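Long-range contacts in extracellular invertase (PDB 5XHA), which probably hydrolyses terminal beta-fructofuranosidic bonds, as in sucrose, as a secreted family 32 glycoside hydrolase of the invertase type: residues P122-I127 against G271-D276; S336-R341 against I418-K423; A536-D541 against Y554-F559. All coordinates share one frame; numbering follows the deposited sequence.

In the fold
Followed from the N terminus, the three contacts close in series, none nested in or crossing another. Contact 1 closes a loop of 143 residues inside the N-terminal beta-propeller, joining the loop after strand 112-118 to the end of strand 265-274. Contact 2 closes 76 residues, bringing the loop before strand 341-348 against the start of helix 420-426, where the propeller leads into the C-terminal beta-sandwich. Contact 3 is local to the sandwich and belongs to the hairpin of strands 534-547 and 550-555. Contacts 2 and 3 meet through Ile418 and Tyr554 and share one bound fructose; contact 1 lies about 35 Å from contact 2, centre to centre.

Contact 1 (P122-I127 against G271-D276); sequences PIHWSI and GTEGSD. With FRU (beta-D-fructofuranose), chain B; FRU (beta-D-fructofuranose), chain D.
Trp125 and Glu273 mark the nearest approach of the two backbones, yet their CA atoms stay 8.3 Å apart, which leaves the contact between the type I turn His124-Ile127 and the end of strand 265-274 to side chains. Both segments belong to the family 32 beta-propeller and here line a sugar-binding site. Glu273 OE1 lies at the edge of the indole, 3.5 Å from Trp125 CD1, with the carboxylate and ring planes 88° apart. The first torsion of Trp125 (chi1 62°) sets CG between backbone N and carbonyl carbon; CH2, at the six-membered end of the ring, meets Ser275 CB at 3.8 Å. Over one indole face, near the rim, lies the His124 ring, whose rotation is fixed by a 2.8 Å hydrogen bond between its ND1 and Ser126 OG. Thr284 OG1 is hydrogen-bonded to Trp125 NE1, His124 NE2 and Glu273 OE1, a second shell common to all three. The fructose of chain B spans the segments: its O3 donates to Glu273 OE1 (2.8 Å) and its O4 to Ile123 O (2.6 Å). Beside that sugar, a water accepts from Trp125 N at 3.1 Å and donates to Glu273 OE2 at 2.6 Å.

Contact 2 (S336-R341 against I418-K423); sequences SGAPDR and IARETK. With FRU (beta-D-fructofuranose), chain E.
Arg341 and Glu421 come from opposite directions and meet end-on in a two-pronged salt bridge, at the junction where the family 32 propeller passes into helix 420-426 and the C-terminal sandwich. NH1 of Arg341 gives a nearly straight bond (172°) to Glu421 OE1 at 2.8 Å, while its NH2 reaches the syn lone pair of Glu421 OE2 at 2.9 Å. The guanidinium and carboxylate planes are 37° apart; OE1 lies in the guanidinium plane, whereas OE2 is tilted from it. Ser336 OG adds a third bond, 2.8 Å to Glu421 OE2 from 54° above the carboxylate plane, leaving that oxygen with two donors from different directions. The Arg420 chain, bent at chi3, lays its guanidinium over the loop, where Ala338 CB lies against one face. The same methyl also sits over a face of Arg341, near the rim. The two arginines approach to 3.9 Å between Arg341 NH1 and Arg420 NE, and Glu375 forms a salt bridge to each, so that they share its carboxylate. A water in the Arg420 guanidinium plane completes the join, accepting from Arg420 NH1 at 2.8 Å and donating to Ser336 O at 2.7 Å.

Contact 3 (A536-D541 against Y554-F559); sequences AIETLD and YANGRF. With FRU (beta-D-fructofuranose), chain E.
Glu538 and Arg558 face each other end-on, each carboxylate oxygen taking one guanidinium nitrogen. The shorter bond, Arg558 NH1 to Glu538 OE2 at 2.7 Å, is almost straight (170°) and uses the syn lone pair; the other runs from Arg558 NH2 to Glu538 OE1 at 3.1 Å. Both oxygens lie close to the guanidinium plane, although the two flat groups are turned 32° from each other. The extended chain of Glu538, with CG opposite its backbone N (chi1 -174°), spans the gap, and Asn556 CB covers part of one guanidinium face near the rim.

Beside this salt bridge the backbones of the hairpin meet directly. Asn556 N donates to Asp541 O at 3.0 Å, in the carbonyl plane, and Ala555 CA approaches the same oxygen at 3.1 Å in a CA-H...O contact. Leu540 CD1 packs on Ala555 CB at 4.1 Å.

What brings Arg558 round is the turn after strand 550-555. Asn556 and Gly557 both have positive phi, and Arg558 N bonds back to Ala555 O at 3.1 Å. Arg558 and Phe559 together face Ala555, forming a classic beta bulge. The turn presents Gly557 N to O6 of the chain E fructose at 2.9 Å.

Farther out, Phe527 N also bonds Glu538 OE1 and so helps to set the carboxylate. Leu540 lies on Leu462 of strand 455-463, the sandwich neighbour of strand 534-547. Around the turn after strand 550-555, Arg558 packs on strands 366-385 and 408-418, Gly557 has a backbone bond with Ile416, and Tyr554 rests on Leu372 and Ile418, joining the sandwich sheet to the strands that lead out of the propeller.

Contact 1 (P122-I127 against G271-D276)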
# COMPACT_ATOMS: atom_id res chain seq x y z
N PRO A 122 -7.71 -11.78 -9.76
CA PRO A 122 -9.07 -11.82 -9.25
C PRO A 122 -9.14 -11.65 -7.74
O PRO A 122 -8.16 -11.87 -7.04
CB PRO A 122 -9.54 -13.22 -9.66
CG PRO A 122 -8.30 -14.05 -9.68
CD PRO A 122 -7.25 -13.11 -10.22
N ILE A 123 -10.31 -11.28 -7.25
CA ILE A 123 -10.59 -11.19 -5.83
C ILE A 123 -11.89 -11.94 -5.58
O ILE A 123 -12.93 -11.57 -6.11
CB ILE A 123 -10.79 -9.72 -5.40
CG1 ILE A 123 -9.55 -8.87 -5.70
CG2 ILE A 123 -11.15 -9.66 -3.93
CD1 ILE A 123 -9.83 -7.38 -5.70
N HIS A 124 -11.83 -13.00 -4.77
CA HIS A 124 -13.04 -13.71 -4.37
C HIS A 124 -12.84 -14.42 -3.03
O HIS A 124 -11.75 -14.89 -2.71
CB HIS A 124 -13.51 -14.69 -5.47
CG HIS A 124 -14.95 -15.10 -5.34
ND1 HIS A 124 -15.33 -16.33 -4.84
CD2 HIS A 124 -16.09 -14.44 -5.63
CE1 HIS A 124 -16.65 -16.41 -4.83
NE2 HIS A 124 -17.14 -15.28 -5.31
N TRP A 125 -13.92 -14.51 -2.25
CA TRP A 125 -13.85 -15.14 -0.94
C TRP A 125 -13.40 -16.62 -1.01
O TRP A 125 -12.82 -17.13 -0.08
CB TRP A 125 -15.19 -15.03 -0.19
CG TRP A 125 -16.33 -15.71 -0.90
CD1 TRP A 125 -17.25 -15.13 -1.71
CD2 TRP A 125 -16.64 -17.11 -0.86
NE1 TRP A 125 -18.13 -16.07 -2.17
CE2 TRP A 125 -17.78 -17.30 -1.67
CE3 TRP A 125 -16.08 -18.22 -0.21
CZ2 TRP A 125 -18.36 -18.55 -1.86
CZ3 TRP A 125 -16.66 -19.46 -0.39
CH2 TRP A 125 -17.78 -19.62 -1.21
N SER A 126 -13.66 -17.29 -2.13
CA SER A 126 -13.45 -18.73 -2.27
C SER A 126 -12.03 -19.13 -2.64
O SER A 126 -11.75 -20.31 -2.72
CB SER A 126 -14.38 -19.28 -3.36
OG SER A 126 -14.05 -18.76 -4.65
N ILE A 127 -11.17 -18.15 -2.94
CA ILE A 127 -9.81 -18.41 -3.38
C ILE A 127 -8.83 -17.68 -2.48
O ILE A 127 -9.23 -16.82 -1.71
CB ILE A 127 -9.58 -17.99 -4.85
CG1 ILE A 127 -9.83 -16.50 -5.05
CG2 ILE A 127 -10.47 -18.80 -5.77
CD1 ILE A 127 -9.39 -15.98 -6.40
N GLY A 271 -24.75 -7.19 2.01
CA GLY A 271 -24.88 -8.32 1.12
C GLY A 271 -24.10 -9.47 1.74
O GLY A 271 -23.04 -9.24 2.33
N THR A 272 -24.63 -10.68 1.63
CA THR A 272 -23.83 -11.87 1.97
C THR A 272 -23.66 -12.74 0.73
O THR A 272 -24.60 -12.89 -0.05
CB THR A 272 -24.44 -12.70 3.13
OG1 THR A 272 -25.59 -13.43 2.69
CG2 THR A 272 -24.83 -11.80 4.28
N GLU A 273 -22.45 -13.25 0.56
CA GLU A 273 -22.08 -14.12 -0.55
C GLU A 273 -22.13 -15.57 -0.09
O GLU A 273 -21.31 -16.00 0.75
CB GLU A 273 -20.66 -13.80 -1.02
CG GLU A 273 -20.48 -12.37 -1.51
CD GLU A 273 -19.21 -12.22 -2.31
OE1 GLU A 273 -19.17 -12.74 -3.46
OE2 GLU A 273 -18.25 -11.61 -1.79
N GLY A 274 -23.09 -16.30 -0.64
CA GLY A 274 -23.35 -17.68 -0.29
C GLY A 274 -23.01 -18.66 -1.40
O GLY A 274 -22.68 -18.26 -2.52
N SER A 275 -23.10 -19.94 -1.06
CA SER A 275 -22.70 -21.03 -1.94
C SER A 275 -23.25 -22.34 -1.40
O SER A 275 -23.40 -22.50 -0.19
CB SER A 275 -21.17 -21.11 -1.95
OG SER A 275 -20.70 -22.22 -2.68
N ASP A 276 -23.56 -23.28 -2.29
CA ASP A 276 -23.79 -24.66 -1.88
C ASP A 276 -22.44 -25.27 -1.65
O ASP A 276 -21.42 -24.71 -2.06
CB ASP A 276 -24.50 -25.46 -2.96
CG ASP A 276 -25.81 -24.85 -3.34
OD1 ASP A 276 -26.66 -24.65 -2.43
OD2 ASP A 276 -25.98 -24.56 -4.54
C1 FRU B . -19.02 -8.17 -5.92
C2 FRU B . -17.92 -9.07 -6.53
C3 FRU B . -17.52 -10.31 -5.69
C4 FRU B . -16.10 -10.58 -6.16
C5 FRU B . -15.62 -9.26 -6.77
C6 FRU B . -15.24 -9.39 -8.25
O1 FRU B . -18.53 -7.02 -5.20
O2 FRU B . -18.39 -9.52 -7.81
O3 FRU B . -18.34 -11.50 -5.85
O4 FRU B . -15.30 -11.04 -5.07
O5 FRU B . -16.70 -8.33 -6.70
O6 FRU B . -13.89 -8.98 -8.39
C1 FRU D . -11.72 -21.49 4.07
C2 FRU D . -13.19 -21.31 3.75
C3 FRU D . -13.33 -20.98 2.27
C4 FRU D . -13.70 -19.52 2.25
C5 FRU D . -13.71 -19.02 3.70
C6 FRU D . -14.94 -18.17 4.07
O1 FRU D . -10.99 -20.31 3.69
O2 FRU D . -13.93 -22.48 4.13
O3 FRU D . -14.30 -21.78 1.58
O4 FRU D . -12.73 -18.83 1.46
O5 FRU D . -13.65 -20.19 4.52
O6 FRU D . -14.91 -17.72 5.45
O HOH W 1 -15.95 -12.25 -2.74

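Contact 2 (S336-R341 against I418-K423)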
# COMPACT_ATOMS: atom_id res chain seq x y z
N SER A 336 -40.83 18.56 0.75
CA SER A 336 -41.84 17.55 1.10
C SER A 336 -42.19 17.60 2.57
O SER A 336 -43.08 16.90 3.02
CB SER A 336 -41.33 16.15 0.74
OG SER A 336 -40.24 15.75 1.58
N GLY A 337 -41.45 18.41 3.34
CA GLY A 337 -41.61 18.45 4.79
C GLY A 337 -41.10 17.22 5.53
O GLY A 337 -41.54 16.96 6.66
N ALA A 338 -40.17 16.46 4.94
CA ALA A 338 -39.72 15.22 5.59
C ALA A 338 -38.77 15.51 6.75
O ALA A 338 -38.02 16.47 6.71
CB ALA A 338 -39.05 14.30 4.58
N PRO A 339 -38.78 14.65 7.78
CA PRO A 339 -37.74 14.73 8.78
C PRO A 339 -36.45 14.09 8.25
O PRO A 339 -36.39 13.72 7.07
CB PRO A 339 -38.32 13.90 9.92
CG PRO A 339 -39.04 12.81 9.19
CD PRO A 339 -39.63 13.47 7.98
N ASP A 340 -35.43 13.94 9.09
CA ASP A 340 -34.21 13.25 8.67
C ASP A 340 -34.59 11.83 8.26
O ASP A 340 -35.38 11.16 8.95
CB ASP A 340 -33.19 13.17 9.82
CG ASP A 340 -32.59 14.51 10.20
OD1 ASP A 340 -32.56 15.45 9.39
OD2 ASP A 340 -32.11 14.59 11.35
N ARG A 341 -34.05 11.39 7.14
CA ARG A 341 -34.33 10.05 6.64
C ARG A 341 -33.06 9.29 6.35
O ARG A 341 -31.97 9.88 6.27
CB ARG A 341 -35.16 10.15 5.38
CG ARG A 341 -36.53 10.75 5.63
CD ARG A 341 -37.30 10.89 4.35
NE ARG A 341 -36.88 12.04 3.56
CZ ARG A 341 -37.32 12.28 2.33
NH1 ARG A 341 -38.19 11.45 1.77
NH2 ARG A 341 -36.91 13.35 1.66
N ILE A 418 -41.51 2.95 -0.08
CA ILE A 418 -41.04 3.74 -1.19
C ILE A 418 -40.86 5.15 -0.65
O ILE A 418 -41.71 5.63 0.07
CB ILE A 418 -42.06 3.74 -2.33
CG1 ILE A 418 -42.33 2.31 -2.80
CG2 ILE A 418 -41.57 4.62 -3.48
CD1 ILE A 418 -43.44 2.20 -3.82
N ALA A 419 -39.77 5.82 -0.99
CA ALA A 419 -39.57 7.16 -0.48
C ALA A 419 -40.75 8.05 -0.89
O ALA A 419 -41.29 7.93 -2.00
CB ALA A 419 -38.23 7.73 -0.92
N ARG A 420 -41.16 8.92 0.02
CA ARG A 420 -42.49 9.56 -0.11
C ARG A 420 -42.70 10.38 -1.39
O ARG A 420 -43.77 10.32 -2.00
CB ARG A 420 -42.81 10.39 1.12
CG ARG A 420 -41.97 11.65 1.26
CD ARG A 420 -42.10 12.19 2.67
NE ARG A 420 -41.57 11.23 3.63
CZ ARG A 420 -41.61 11.40 4.95
NH1 ARG A 420 -42.17 12.48 5.47
NH2 ARG A 420 -41.09 10.48 5.74
N GLU A 421 -41.68 11.12 -1.81
CA GLU A 421 -41.80 11.93 -3.02
C GLU A 421 -41.86 11.05 -4.27
O GLU A 421 -42.59 11.36 -5.23
CB GLU A 421 -40.64 12.92 -3.14
CG GLU A 421 -40.47 13.84 -1.94
CD GLU A 421 -39.44 13.36 -0.91
OE1 GLU A 421 -39.25 12.12 -0.72
OE2 GLU A 421 -38.85 14.22 -0.25
N THR A 422 -41.09 9.97 -4.28
CA THR A 422 -41.12 9.03 -5.40
C THR A 422 -42.49 8.35 -5.49
O THR A 422 -43.04 8.18 -6.59
CB THR A 422 -39.97 8.00 -5.32
OG1 THR A 422 -38.74 8.65 -5.65
CG2 THR A 422 -40.18 6.83 -6.30
N LYS A 423 -43.04 7.96 -4.34
CA LYS A 423 -44.37 7.34 -4.29
C LYS A 423 -45.46 8.24 -4.88
O LYS A 423 -46.25 7.79 -5.71
CB LYS A 423 -44.74 6.97 -2.85
CG LYS A 423 -46.09 6.28 -2.72
CD LYS A 423 -46.04 4.88 -3.30
CE LYS A 423 -47.43 4.27 -3.47
NZ LYS A 423 -48.17 4.19 -2.18
C1 FRU E . -49.27 1.86 0.75
C2 FRU E . -47.86 2.07 1.31
C3 FRU E . -46.79 2.45 0.26
C4 FRU E . -45.58 1.67 0.75
C5 FRU E . -46.24 0.38 1.23
C6 FRU E . -45.39 -0.39 2.25
O1 FRU E . -49.95 3.09 0.44
O2 FRU E . -47.84 3.05 2.38
O3 FRU E . -46.49 3.85 0.19
O4 FRU E . -44.54 1.46 -0.22
O5 FRU E . -47.48 0.79 1.81
O6 FRU E . -45.52 -1.82 2.07
O HOH W 2 -43.60 14.80 4.65

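Contact 3 (A536-D541 against Y554-F559)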
# COMPACT_ATOMS: atom_id res chain seq x y z
N ALA A 536 -58.31 -11.67 14.18
CA ALA A 536 -58.26 -11.99 12.75
C ALA A 536 -56.81 -12.16 12.28
O ALA A 536 -55.88 -11.62 12.89
CB ALA A 536 -58.94 -10.91 11.94
N ILE A 537 -56.64 -12.90 11.20
CA ILE A 537 -55.38 -12.89 10.48
C ILE A 537 -55.16 -11.47 9.95
O ILE A 537 -56.04 -10.89 9.32
CB ILE A 537 -55.39 -13.88 9.30
CG1 ILE A 537 -55.52 -15.32 9.82
CG2 ILE A 537 -54.11 -13.72 8.48
CD1 ILE A 537 -55.52 -16.37 8.73
N GLU A 538 -53.99 -10.92 10.26
CA GLU A 538 -53.55 -9.63 9.72
C GLU A 538 -53.81 -9.48 8.20
O GLU A 538 -53.54 -10.40 7.43
CB GLU A 538 -52.04 -9.49 9.97
CG GLU A 538 -51.43 -8.15 9.60
CD GLU A 538 -49.92 -8.10 9.81
OE1 GLU A 538 -49.31 -9.15 10.15
OE2 GLU A 538 -49.36 -7.00 9.64
N THR A 539 -54.32 -8.32 7.81
CA THR A 539 -54.56 -7.99 6.41
C THR A 539 -53.24 -7.89 5.60
O THR A 539 -52.25 -7.32 6.08
CB THR A 539 -55.33 -6.65 6.29
OG1 THR A 539 -56.62 -6.79 6.89
CG2 THR A 539 -55.55 -6.25 4.84
N LEU A 540 -53.25 -8.46 4.40
CA LEU A 540 -52.14 -8.34 3.45
C LEU A 540 -52.33 -7.07 2.64
O LEU A 540 -53.23 -6.99 1.82
CB LEU A 540 -52.09 -9.54 2.49
CG LEU A 540 -50.95 -9.57 1.44
CD1 LEU A 540 -49.58 -9.69 2.09
CD2 LEU A 540 -51.16 -10.73 0.48
N ASP A 541 -51.48 -6.08 2.91
CA ASP A 541 -51.51 -4.78 2.26
C ASP A 541 -50.43 -4.72 1.18
O ASP A 541 -49.25 -4.57 1.49
CB ASP A 541 -51.29 -3.68 3.31
CG ASP A 541 -51.52 -2.29 2.75
OD1 ASP A 541 -52.12 -2.15 1.68
OD2 ASP A 541 -51.10 -1.32 3.40
N TYR A 554 -44.19 -4.69 -2.68
CA TYR A 554 -44.16 -4.27 -1.29
C TYR A 554 -45.36 -4.83 -0.53
O TYR A 554 -46.46 -4.98 -1.10
CB TYR A 554 -44.22 -2.74 -1.22
CG TYR A 554 -43.01 -2.04 -1.83
CD1 TYR A 554 -42.92 -1.83 -3.20
CD2 TYR A 554 -41.98 -1.59 -1.02
CE1 TYR A 554 -41.83 -1.18 -3.75
CE2 TYR A 554 -40.87 -0.94 -1.56
CZ TYR A 554 -40.80 -0.73 -2.93
OH TYR A 554 -39.70 -0.09 -3.47
N ALA A 555 -45.16 -5.12 0.76
CA ALA A 555 -46.27 -5.56 1.63
C ALA A 555 -46.09 -5.12 3.07
O ALA A 555 -45.01 -5.29 3.64
CB ALA A 555 -46.44 -7.07 1.58
N ASN A 556 -47.15 -4.51 3.62
CA ASN A 556 -47.30 -4.31 5.06
C ASN A 556 -46.22 -3.41 5.68
O ASN A 556 -45.92 -3.50 6.87
CB ASN A 556 -47.35 -5.68 5.80
CG ASN A 556 -48.64 -6.46 5.56
OD1 ASN A 556 -49.35 -6.85 6.50
ND2 ASN A 556 -48.93 -6.72 4.31
N GLY A 557 -45.63 -2.54 4.86
CA GLY A 557 -44.58 -1.62 5.30
C GLY A 557 -43.29 -2.28 5.75
O GLY A 557 -42.44 -1.63 6.35
N ARG A 558 -43.13 -3.57 5.48
CA ARG A 558 -42.00 -4.29 6.02
C ARG A 558 -41.46 -5.37 5.09
O ARG A 558 -40.69 -6.21 5.51
CB ARG A 558 -42.38 -4.91 7.37
CG ARG A 558 -43.42 -6.02 7.29
CD ARG A 558 -43.85 -6.45 8.69
NE ARG A 558 -44.62 -7.69 8.65
CZ ARG A 558 -45.91 -7.82 8.95
NH1 ARG A 558 -46.64 -6.78 9.32
NH2 ARG A 558 -46.48 -9.01 8.87
N PHE A 559 -41.83 -5.34 3.83
CA PHE A 559 -41.47 -6.41 2.93
C PHE A 559 -41.30 -5.86 1.53
O PHE A 559 -42.09 -5.04 1.10
CB PHE A 559 -42.55 -7.49 2.95
CG PHE A 559 -42.34 -8.58 1.95
CD1 PHE A 559 -42.80 -8.45 0.65
CD2 PHE A 559 -41.71 -9.76 2.32
CE1 PHE A 559 -42.62 -9.45 -0.27
CE2 PHE A 559 -41.54 -10.77 1.40
CZ PHE A 559 -42.00 -10.62 0.11
C1 FRU E . -49.27 1.86 0.75
C2 FRU E . -47.86 2.07 1.31
C3 FRU E . -46.79 2.45 0.26
C4 FRU E . -45.58 1.67 0.75
C5 FRU E . -46.24 0.38 1.23
C6 FRU E . -45.39 -0.39 2.25
O1 FRU E . -49.95 3.09 0.44
O2 FRU E . -47.84 3.05 2.38
O3 FRU E . -46.49 3.85 0.19
O4 FRU E . -44.54 1.46 -0.22
O5 FRU E . -47.48 0.79 1.81
O6 FRU E . -45.52 -1.82 2.07